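Local atomic coordinates of nisin leader peptide-processing serine protease NisP (Lactococcus lactis subsp. lactis, PDB entry 4MZD), a protein that cleaves the leader peptide from the nisin precursor, probably as a subtilisin-like serine endopeptidase, and also shows C-terminal autocleavage activity. Residues Lys92-Gly97 with Val366-Gly371; Arg174-Asn179 with Gly483-Arg488; Ala205-Met210 with Leu226-Ala231; Lys379-Met384 with Val398-Gly403. All blocks are in the same frame, centred on the assembly; numbering follows the deposited sequence.

The four contacts fall into two pairs within the subtilisin-like protease domain. Interactions 2 and 3, centres about 13 Å apart, share the central sheet: strand 486-487 pairs antiparallel with strand 200-210, and S486 O lies within bonding distance of G206 N. Interactions 1 and 4, about 14 Å apart, meet where helix 356-370 packs on helix 397-402, V366 against L400 and Y370 OH hydrogen-bonded to L401 O; helix 375-384 borders the same place. Interaction 1 also reaches the sheet, through strand 95-100, a neighbour of 200-210. Along the chain, interaction 3 is nested within 1 and 2, while 4 follows 1. Segment 483-488 returns to the predicted charge-relay residues, R488 O being hydrogen-bonded to S353 OG.

Interaction 1: Lys92-Gly97 with Val366-Gly371; sequences KKISVG and VVDKYG
I94 meets helix 356-370 with two branches that go to different residues. Its CD1 lies 3.7 Å from CG1 of V367, an apolar contact, while its CG2 lies 3.6 Å from OD1 and 3.7 Å from CG of D368. The placement follows from the torsion of I94: CG1 stands anti to the backbone N (chi1 -179°) and carries CD1 toward V367, which leaves CG2 on the D368 side. The I94 and D368 CA atoms, 6.0 Å apart, are the nearest pair of the two segments.

The next shell satisfies the carboxylate that lies against the methyl group. D368 OD2 is hydrogen-bonded to Y88 OH and OD1 to S91 OG, both from the loop just before K92, and S91 OG is also bonded to K93 N. K93 NZ stays 5.2 Å from D368 OD1, too far for a salt bridge, although the opposite charges may attract weakly. Farther out, V96 bonds through its backbone to strand 169-174 and G97 to strand 200-210, which fixes strand 95-100 in the central, largely parallel sheet of the subtilisin-like fold.

The last turn of helix 356-370 therefore packs on the lead-in to strand 95-100 by two chemistries: hydrocarbon contact through I94 and V367, and a D368 carboxylate whose polar needs are met by the hydroxyls of Y88 and S91, not by residues 92-97.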
# COMPACT_ATOMS: atom_id res chain seq x y z
N LYS A 92 11.53 -15.48 12.17
CA LYS A 92 11.00 -14.39 12.98
C LYS A 92 11.86 -13.13 12.91
O LYS A 92 11.54 -12.12 13.54
CB LYS A 92 10.85 -14.83 14.44
CG LYS A 92 9.80 -15.90 14.65
CD LYS A 92 8.44 -15.47 14.12
CE LYS A 92 7.35 -16.39 14.62
NZ LYS A 92 6.02 -16.00 14.09
N LYS A 93 12.94 -13.17 12.14
CA LYS A 93 13.86 -12.04 12.06
C LYS A 93 13.37 -10.93 11.12
O LYS A 93 13.76 -9.78 11.26
CB LYS A 93 15.25 -12.50 11.64
CG LYS A 93 15.97 -13.34 12.67
CD LYS A 93 17.37 -13.69 12.20
CE LYS A 93 18.15 -12.45 11.76
NZ LYS A 93 17.84 -12.04 10.36
N ILE A 94 12.52 -11.29 10.16
CA ILE A 94 12.02 -10.36 9.16
C ILE A 94 10.70 -9.76 9.63
O ILE A 94 9.90 -10.44 10.28
CB ILE A 94 11.84 -11.10 7.80
CG1 ILE A 94 11.34 -10.16 6.71
CG2 ILE A 94 10.88 -12.29 7.94
CD1 ILE A 94 12.31 -9.06 6.36
N SER A 95 10.47 -8.50 9.30
CA SER A 95 9.16 -7.91 9.54
C SER A 95 8.82 -6.86 8.51
O SER A 95 9.70 -6.28 7.87
CB SER A 95 9.08 -7.29 10.94
OG SER A 95 10.03 -6.25 11.07
N VAL A 96 7.53 -6.63 8.36
CA VAL A 96 7.03 -5.53 7.55
C VAL A 96 6.43 -4.48 8.47
O VAL A 96 5.62 -4.80 9.35
CB VAL A 96 5.94 -6.00 6.55
CG1 VAL A 96 5.45 -4.83 5.72
CG2 VAL A 96 6.48 -7.11 5.65
N GLY A 97 6.85 -3.23 8.29
CA GLY A 97 6.24 -2.13 9.01
C GLY A 97 5.08 -1.58 8.21
O GLY A 97 5.26 -1.17 7.06
N VAL A 366 11.66 -12.68 0.37
CA VAL A 366 12.94 -12.64 -0.35
C VAL A 366 14.08 -12.17 0.54
O VAL A 366 15.18 -12.73 0.53
CB VAL A 366 12.86 -11.68 -1.57
CG1 VAL A 366 14.24 -11.42 -2.16
CG2 VAL A 366 11.91 -12.22 -2.61
N VAL A 367 13.83 -11.10 1.28
CA VAL A 367 14.84 -10.57 2.18
C VAL A 367 15.28 -11.65 3.16
O VAL A 367 16.47 -11.85 3.40
CB VAL A 367 14.32 -9.33 2.94
CG1 VAL A 367 15.23 -8.98 4.10
CG2 VAL A 367 14.18 -8.15 2.00
N ASP A 368 14.30 -12.36 3.71
CA ASP A 368 14.55 -13.41 4.68
C ASP A 368 15.23 -14.63 4.05
O ASP A 368 16.22 -15.14 4.58
CB ASP A 368 13.23 -13.80 5.35
CG ASP A 368 13.43 -14.61 6.62
OD1 ASP A 368 14.00 -14.07 7.59
OD2 ASP A 368 12.98 -15.78 6.66
N LYS A 369 14.72 -15.09 2.90
CA LYS A 369 15.25 -16.28 2.26
C LYS A 369 16.69 -16.11 1.79
O LYS A 369 17.53 -17.00 1.98
CB LYS A 369 14.38 -16.71 1.08
CG LYS A 369 14.95 -17.89 0.30
CD LYS A 369 14.07 -18.26 -0.89
CE LYS A 369 14.73 -19.33 -1.77
NZ LYS A 369 14.70 -20.68 -1.13
N TYR A 370 16.98 -14.98 1.17
CA TYR A 370 18.27 -14.76 0.52
C TYR A 370 19.23 -13.92 1.36
O TYR A 370 20.38 -13.71 0.97
CB TYR A 370 18.07 -14.13 -0.86
CG TYR A 370 17.52 -15.08 -1.90
CD1 TYR A 370 18.33 -16.04 -2.49
CD2 TYR A 370 16.19 -15.01 -2.31
CE1 TYR A 370 17.84 -16.92 -3.45
CE2 TYR A 370 15.69 -15.89 -3.28
CZ TYR A 370 16.53 -16.84 -3.84
OH TYR A 370 16.07 -17.71 -4.79
N GLY A 371 18.77 -13.46 2.53
CA GLY A 371 19.58 -12.60 3.38
C GLY A 371 20.00 -11.33 2.66
O GLY A 371 21.13 -10.87 2.82

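Interaction 2: Arg174-Asn179 with Gly483-Arg488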
# COMPACT_ATOMS: atom_id res chain seq x y z
N ARG A 174 0.55 3.84 13.07
CA ARG A 174 -0.75 4.42 12.76
C ARG A 174 -0.62 5.89 12.35
O ARG A 174 -0.09 6.71 13.11
CB ARG A 174 -1.70 4.29 13.94
CG ARG A 174 -3.11 4.77 13.62
CD ARG A 174 -4.17 4.31 14.60
NE ARG A 174 -4.15 5.03 15.87
CZ ARG A 174 -4.81 6.16 16.12
NH1 ARG A 174 -4.74 6.70 17.33
NH2 ARG A 174 -5.56 6.74 15.19
N VAL A 175 -1.11 6.20 11.15
CA VAL A 175 -1.09 7.56 10.62
C VAL A 175 -2.47 8.05 10.19
O VAL A 175 -2.59 9.14 9.64
CB VAL A 175 -0.08 7.72 9.46
CG1 VAL A 175 1.34 7.42 9.93
CG2 VAL A 175 -0.47 6.86 8.26
N PHE A 176 -3.51 7.27 10.46
CA PHE A 176 -4.88 7.72 10.23
C PHE A 176 -5.69 7.51 11.49
O PHE A 176 -5.50 6.51 12.20
CB PHE A 176 -5.58 6.93 9.12
CG PHE A 176 -5.04 7.18 7.75
CD1 PHE A 176 -5.57 8.17 6.93
CD2 PHE A 176 -4.00 6.40 7.26
CE1 PHE A 176 -5.08 8.38 5.66
CE2 PHE A 176 -3.49 6.62 5.99
CZ PHE A 176 -4.04 7.61 5.19
N GLY A 177 -6.61 8.44 11.73
CA GLY A 177 -7.68 8.26 12.69
C GLY A 177 -8.87 7.69 11.95
O GLY A 177 -8.94 6.48 11.71
N GLU A 178 -9.79 8.55 11.54
CA GLU A 178 -10.94 8.10 10.78
C GLU A 178 -11.05 8.74 9.40
O GLU A 178 -11.95 8.40 8.63
CB GLU A 178 -12.23 8.32 11.56
CG GLU A 178 -12.34 7.45 12.78
CD GLU A 178 -13.63 7.66 13.50
OE1 GLU A 178 -13.84 8.77 14.04
OE2 GLU A 178 -14.46 6.72 13.53
N ASN A 179 -10.15 9.66 9.07
CA ASN A 179 -10.26 10.28 7.75
C ASN A 179 -8.94 10.45 7.01
O ASN A 179 -8.45 9.51 6.39
CB ASN A 179 -11.09 11.58 7.79
CG ASN A 179 -10.41 12.70 8.55
OD1 ASN A 179 -9.96 12.52 9.68
ND2 ASN A 179 -10.33 13.88 7.93
N GLY A 483 -1.71 18.84 0.91
CA GLY A 483 -1.33 18.36 2.22
C GLY A 483 -2.14 17.18 2.73
O GLY A 483 -1.77 16.60 3.75
N ALA A 484 -3.22 16.82 2.05
CA ALA A 484 -4.07 15.72 2.52
C ALA A 484 -3.59 14.37 1.99
O ALA A 484 -3.60 14.13 0.78
CB ALA A 484 -5.52 15.94 2.13
N VAL A 485 -3.18 13.49 2.90
CA VAL A 485 -2.82 12.12 2.54
C VAL A 485 -4.07 11.26 2.70
O VAL A 485 -4.79 11.38 3.70
CB VAL A 485 -1.70 11.59 3.45
CG1 VAL A 485 -1.44 10.11 3.21
CG2 VAL A 485 -0.43 12.40 3.24
N SER A 486 -4.35 10.42 1.72
CA SER A 486 -5.52 9.56 1.79
C SER A 486 -5.14 8.11 1.57
O SER A 486 -4.14 7.81 0.92
CB SER A 486 -6.60 10.01 0.79
OG SER A 486 -6.12 10.04 -0.54
N VAL A 487 -5.95 7.21 2.10
CA VAL A 487 -5.74 5.80 1.83
C VAL A 487 -5.94 5.53 0.35
O VAL A 487 -6.77 6.17 -0.30
CB VAL A 487 -6.66 4.89 2.68
CG1 VAL A 487 -6.38 5.07 4.17
CG2 VAL A 487 -8.15 5.13 2.36
N ARG A 488 -5.19 4.59 -0.19
CA ARG A 488 -5.47 4.04 -1.51
C ARG A 488 -6.27 2.75 -1.33
O ARG A 488 -6.31 1.87 -2.20
CB ARG A 488 -4.19 3.83 -2.33
CG ARG A 488 -3.77 5.07 -3.15
CD ARG A 488 -3.15 6.17 -2.29
NE ARG A 488 -3.12 7.48 -2.97
CZ ARG A 488 -2.13 7.91 -3.76
NH1 ARG A 488 -1.07 7.15 -4.00
NH2 ARG A 488 -2.21 9.11 -4.31
OXT ARG A 488 -6.91 2.61 -0.27
O HOH W 1 -8.13 8.49 3.57
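F176 presents one face of its ring to V487, whose CG1 sits 3.8 Å from the ring centroid and 17° off the normal, a CH-pi contact displaced toward the rim. This is probably the substrate cleft of the subtilisin-like fold. V485 O approaches CE1 of F176 obliquely at 3.6 Å, and V485 CG1 reaches CZ of F176 at 4.1 Å. The other flat group, the R174 guanidinium, has G177 CA at its edge, in plane. Its NH2 donates to F176 O at 3.0 Å (N-H...O 150°), with the donor tilted 33° from the carbonyl plane; E134 and the carbonyl of D140 hold the rest of the group. R174 thus braces the backbone from which the F176 ring projects.

Residues 483-488 form the C-terminal end of the modelled chain and pair with the protein's own strand 200-210, S486 bonding to G206, in the manner of a substrate or cleaved product. The R488 carboxylate supports that reading: O is hydrogen-bonded to S353 OG and N248 ND2, and OXT to H147 NE2. With D100, H147 and S353 form the predicted charge-relay system, and V487 lies close to both H147 and D100. The R488 guanidinium makes a salt bridge with D277. The geometry is consistent with the reported C-terminal autocleavage, with F176 probably forming part of the cleft wall beside V487.

A water completes the join, accepting from V487 N at 2.9 Å and donating to N179 O at 3.0 Å.

Interaction 3: Ala205-Met210 with Leu226-Ala231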
# COMPACT_ATOMS: atom_id res chain seq x y z
N ALA A 205 -1.06 4.42 0.98
CA ALA A 205 -1.64 5.76 1.11
C ALA A 205 -0.75 6.72 0.36
O ALA A 205 0.42 6.41 0.12
CB ALA A 205 -1.70 6.16 2.58
N GLY A 206 -1.26 7.89 0.00
CA GLY A 206 -0.45 8.85 -0.72
C GLY A 206 -1.17 10.14 -0.99
O GLY A 206 -2.25 10.39 -0.47
N GLN A 207 -0.54 10.98 -1.81
CA GLN A 207 -1.09 12.29 -2.15
C GLN A 207 -0.40 12.80 -3.40
O GLN A 207 0.74 12.42 -3.70
CB GLN A 207 -0.85 13.29 -1.01
CG GLN A 207 0.63 13.59 -0.81
CD GLN A 207 0.94 14.34 0.47
OE1 GLN A 207 1.67 13.84 1.31
NE2 GLN A 207 0.42 15.55 0.61
N TYR A 208 -1.07 13.69 -4.12
CA TYR A 208 -0.44 14.34 -5.26
C TYR A 208 0.20 15.66 -4.83
O TYR A 208 -0.42 16.48 -4.14
CB TYR A 208 -1.45 14.60 -6.39
CG TYR A 208 -2.11 13.32 -6.84
CD1 TYR A 208 -1.38 12.32 -7.46
CD2 TYR A 208 -3.46 13.09 -6.60
CE1 TYR A 208 -1.96 11.13 -7.84
CE2 TYR A 208 -4.05 11.90 -6.98
CZ TYR A 208 -3.30 10.92 -7.60
OH TYR A 208 -3.87 9.73 -7.97
N LEU A 209 1.45 15.84 -5.26
CA LEU A 209 2.21 17.05 -4.97
C LEU A 209 2.57 17.74 -6.27
O LEU A 209 3.07 17.10 -7.20
CB LEU A 209 3.50 16.69 -4.23
CG LEU A 209 3.33 15.94 -2.90
CD1 LEU A 209 4.69 15.55 -2.34
CD2 LEU A 209 2.56 16.78 -1.90
N MET A 210 2.32 19.05 -6.35
CA MET A 210 2.79 19.84 -7.48
C MET A 210 4.07 20.51 -7.01
O MET A 210 4.04 21.38 -6.14
CB MET A 210 1.74 20.87 -7.91
CG MET A 210 1.99 21.47 -9.32
SD MET A 210 0.71 22.65 -9.96
CE MET A 210 1.15 24.12 -9.00
N LEU A 226 10.21 17.27 -0.38
CA LEU A 226 11.53 17.17 0.23
C LEU A 226 11.50 16.45 1.58
O LEU A 226 12.44 15.76 1.95
CB LEU A 226 12.15 18.56 0.41
CG LEU A 226 12.56 19.25 -0.88
CD1 LEU A 226 13.09 20.63 -0.54
CD2 LEU A 226 13.60 18.44 -1.65
N ASN A 227 10.41 16.63 2.32
CA ASN A 227 10.26 15.94 3.60
C ASN A 227 10.11 14.43 3.42
O ASN A 227 10.69 13.65 4.19
CB ASN A 227 9.09 16.53 4.39
CG ASN A 227 9.35 17.95 4.85
OD1 ASN A 227 10.49 18.41 4.87
ND2 ASN A 227 8.29 18.64 5.25
N TYR A 228 9.35 14.01 2.41
CA TYR A 228 9.30 12.60 2.06
C TYR A 228 10.67 12.12 1.63
O TYR A 228 11.11 11.04 2.02
CB TYR A 228 8.35 12.33 0.91
CG TYR A 228 6.90 12.17 1.27
CD1 TYR A 228 5.94 12.99 0.69
CD2 TYR A 228 6.47 11.19 2.15
CE1 TYR A 228 4.60 12.84 0.98
CE2 TYR A 228 5.13 11.03 2.46
CZ TYR A 228 4.20 11.86 1.87
OH TYR A 228 2.87 11.70 2.18
N LYS A 229 11.34 12.91 0.79
CA LYS A 229 12.63 12.48 0.27
C LYS A 229 13.61 12.22 1.40
O LYS A 229 14.33 11.22 1.40
CB LYS A 229 13.21 13.51 -0.70
CG LYS A 229 14.40 12.98 -1.48
CD LYS A 229 15.25 14.09 -2.04
CE LYS A 229 14.51 14.89 -3.07
NZ LYS A 229 15.47 15.80 -3.76
N SER A 230 13.64 13.12 2.38
CA SER A 230 14.53 12.96 3.52
C SER A 230 14.22 11.69 4.31
O SER A 230 15.13 10.96 4.72
CB SER A 230 14.43 14.19 4.43
OG SER A 230 15.33 14.09 5.51
N ALA A 231 12.94 11.42 4.52
CA ALA A 231 12.54 10.24 5.27
C ALA A 231 12.90 8.95 4.52
O ALA A 231 13.37 7.98 5.11
CB ALA A 231 11.05 10.28 5.59
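Two torsions bring Q207 and Y228 together. In Q207, CG lies between the backbone N and the carbonyl carbon (chi1 66°) and the chain then runs extended, carrying the amide off the strand. In Y228, CG is anti to the carbonyl carbon (chi1 -84°), which sends the phenol across from the helix toward the sheet.

The supersecondary unit is a beta-alpha-beta crossover of the subtilisin-like alpha/beta fold: strand 200-210 leads through helix 222-238 to strand 241-245, which pairs parallel with the first. The nearest CA atoms of the two segments, those of L209 and L226, are 10.7 Å apart. Across this gap the phenol hydroxyl donates to the amide oxygen, Y228 OH to Q207 OE1 at 2.6 Å. The hydroxyl lies in the carbonyl plane with a C=O...O angle of 147°. Amide and ring planes are perpendicular, and Q207 CD stands at the ring edge, in plane. The amide nitrogen is used as well, since Q207 NE2 is bonded to E224 OE1 one turn earlier in the helix; strand and helix are linked through both ends of one buried amide.

V485 of the C-terminal segment touches both Q207 and Y228, so the pair probably borders the cleft that this segment occupies. S183 of helix 183-195 touches both side chains, and V186 touches Y228.

L209, two residues along the strand, adds a looser apolar contact at another point of the ring edge, its CD1 being 4.2 Å from Y228 CD1.

Interaction 4: Lys379-Met384 with Val398-Gly403; sequences KRFLLM and VDLLNG
Apolar packing between F381, L382 and L400 carries this contact. L400 divides its two methyls: CD1 lies 3.6 Å from F381 CE2, and CD2 lies 3.9 Å from L382 CD1. L400 CD1 also comes within 3.8 Å of L382 CA, which shows L400 reaching down to the backbone of the other helix. Having CG anti to the backbone N (chi1 179°) swings the F381 ring out toward helix 397-402.

The second kind of approach is ring to backbone. The L400 carbonyl oxygen faces the edge of the F381 ring, near its plane, at 3.3 Å from CZ, a weakly polar contact of ring C-H with oxygen. G403 CA approaches obliquely, 3.5 Å from F381 CZ. G403 is where the helix ends: its N still bonds to D399 O, but its phi turns positive (53°), and the chain leaves helical geometry beside the ring.

This is plain helix packing within the subtilisin-like fold. Helices 375-384 and 397-402, joined through the short strands 388-389 and 392-393, pack together against helix 356-370, where V366 touches both F381 and L400 and L363 touches L382. I286 of strand 286-291 brings the central sheet up to L382.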
# COMPACT_ATOMS: atom_id res chain seq x y z
N LYS A 379 15.28 -4.13 -4.93
CA LYS A 379 14.38 -3.65 -5.98
C LYS A 379 14.77 -4.21 -7.35
O LYS A 379 13.91 -4.64 -8.12
CB LYS A 379 14.30 -2.12 -6.02
CG LYS A 379 13.33 -1.58 -7.07
CD LYS A 379 13.11 -0.07 -6.96
CE LYS A 379 12.27 0.43 -8.14
NZ LYS A 379 12.00 1.89 -8.13
N ARG A 380 16.07 -4.21 -7.66
CA ARG A 380 16.55 -4.78 -8.91
C ARG A 380 16.12 -6.24 -9.03
O ARG A 380 15.67 -6.69 -10.09
CB ARG A 380 18.07 -4.66 -9.03
CG ARG A 380 18.58 -3.24 -9.26
CD ARG A 380 20.09 -3.18 -9.50
NE ARG A 380 20.85 -3.15 -8.25
CZ ARG A 380 21.68 -4.11 -7.85
NH1 ARG A 380 22.33 -3.99 -6.70
NH2 ARG A 380 21.87 -5.18 -8.61
N PHE A 381 16.26 -6.98 -7.94
CA PHE A 381 15.91 -8.39 -7.93
C PHE A 381 14.42 -8.60 -8.21
O PHE A 381 14.04 -9.47 -8.99
CB PHE A 381 16.32 -9.03 -6.60
CG PHE A 381 15.98 -10.48 -6.49
CD1 PHE A 381 16.71 -11.44 -7.16
CD2 PHE A 381 14.92 -10.89 -5.71
CE1 PHE A 381 16.39 -12.78 -7.04
CE2 PHE A 381 14.59 -12.23 -5.59
CZ PHE A 381 15.33 -13.17 -6.26
N LEU A 382 13.58 -7.79 -7.57
CA LEU A 382 12.14 -7.88 -7.77
C LEU A 382 11.78 -7.67 -9.24
O LEU A 382 11.05 -8.46 -9.83
CB LEU A 382 11.41 -6.84 -6.92
CG LEU A 382 9.90 -6.71 -7.17
CD1 LEU A 382 9.14 -7.95 -6.72
CD2 LEU A 382 9.36 -5.46 -6.49
N LEU A 383 12.29 -6.58 -9.81
CA LEU A 383 11.89 -6.23 -11.17
C LEU A 383 12.38 -7.24 -12.21
O LEU A 383 11.69 -7.49 -13.20
CB LEU A 383 12.32 -4.80 -11.51
CG LEU A 383 11.66 -3.73 -10.64
CD1 LEU A 383 12.00 -2.33 -11.12
CD2 LEU A 383 10.16 -3.93 -10.58
N MET A 384 13.54 -7.84 -11.98
CA MET A 384 14.07 -8.82 -12.91
C MET A 384 13.31 -10.14 -12.85
O MET A 384 13.33 -10.92 -13.81
CB MET A 384 15.55 -9.07 -12.64
CG MET A 384 16.40 -7.83 -12.76
SD MET A 384 18.16 -8.19 -12.67
CE MET A 384 18.21 -9.50 -11.46
N VAL A 398 6.17 -17.19 -6.86
CA VAL A 398 6.98 -18.34 -7.21
C VAL A 398 8.24 -17.91 -7.98
O VAL A 398 9.35 -18.35 -7.68
CB VAL A 398 6.17 -19.40 -7.98
CG1 VAL A 398 7.09 -20.49 -8.52
CG2 VAL A 398 5.09 -19.99 -7.07
N ASP A 399 8.06 -17.04 -8.98
CA ASP A 399 9.21 -16.55 -9.75
C ASP A 399 10.19 -15.81 -8.85
O ASP A 399 11.40 -15.95 -8.98
CB ASP A 399 8.77 -15.62 -10.87
CG ASP A 399 8.10 -16.34 -12.02
OD1 ASP A 399 8.16 -17.59 -12.08
OD2 ASP A 399 7.52 -15.65 -12.88
N LEU A 400 9.65 -15.02 -7.93
CA LEU A 400 10.48 -14.22 -7.05
C LEU A 400 11.30 -15.11 -6.12
O LEU A 400 12.51 -14.91 -5.97
CB LEU A 400 9.60 -13.26 -6.26
CG LEU A 400 10.33 -12.18 -5.48
CD1 LEU A 400 11.18 -11.34 -6.42
CD2 LEU A 400 9.32 -11.31 -4.76
N LEU A 401 10.65 -16.09 -5.49
CA LEU A 401 11.33 -17.02 -4.60
C LEU A 401 12.38 -17.83 -5.34
O LEU A 401 13.48 -18.06 -4.82
CB LEU A 401 10.32 -17.95 -3.91
CG LEU A 401 9.45 -17.32 -2.82
CD1 LEU A 401 8.31 -18.27 -2.45
CD2 LEU A 401 10.27 -16.95 -1.61
N ASN A 402 12.05 -18.28 -6.54
CA ASN A 402 13.00 -19.06 -7.33
C ASN A 402 14.21 -18.25 -7.79
O ASN A 402 15.31 -18.79 -7.93
CB ASN A 402 12.30 -19.74 -8.51
CG ASN A 402 11.43 -20.90 -8.07
OD1 ASN A 402 11.67 -21.51 -7.03
ND2 ASN A 402 10.41 -21.21 -8.87
N GLY A 403 14.01 -16.95 -8.03
CA GLY A 403 15.10 -16.04 -8.31
C GLY A 403 16.03 -16.46 -9.44
O GLY A 403 17.26 -16.42 -9.29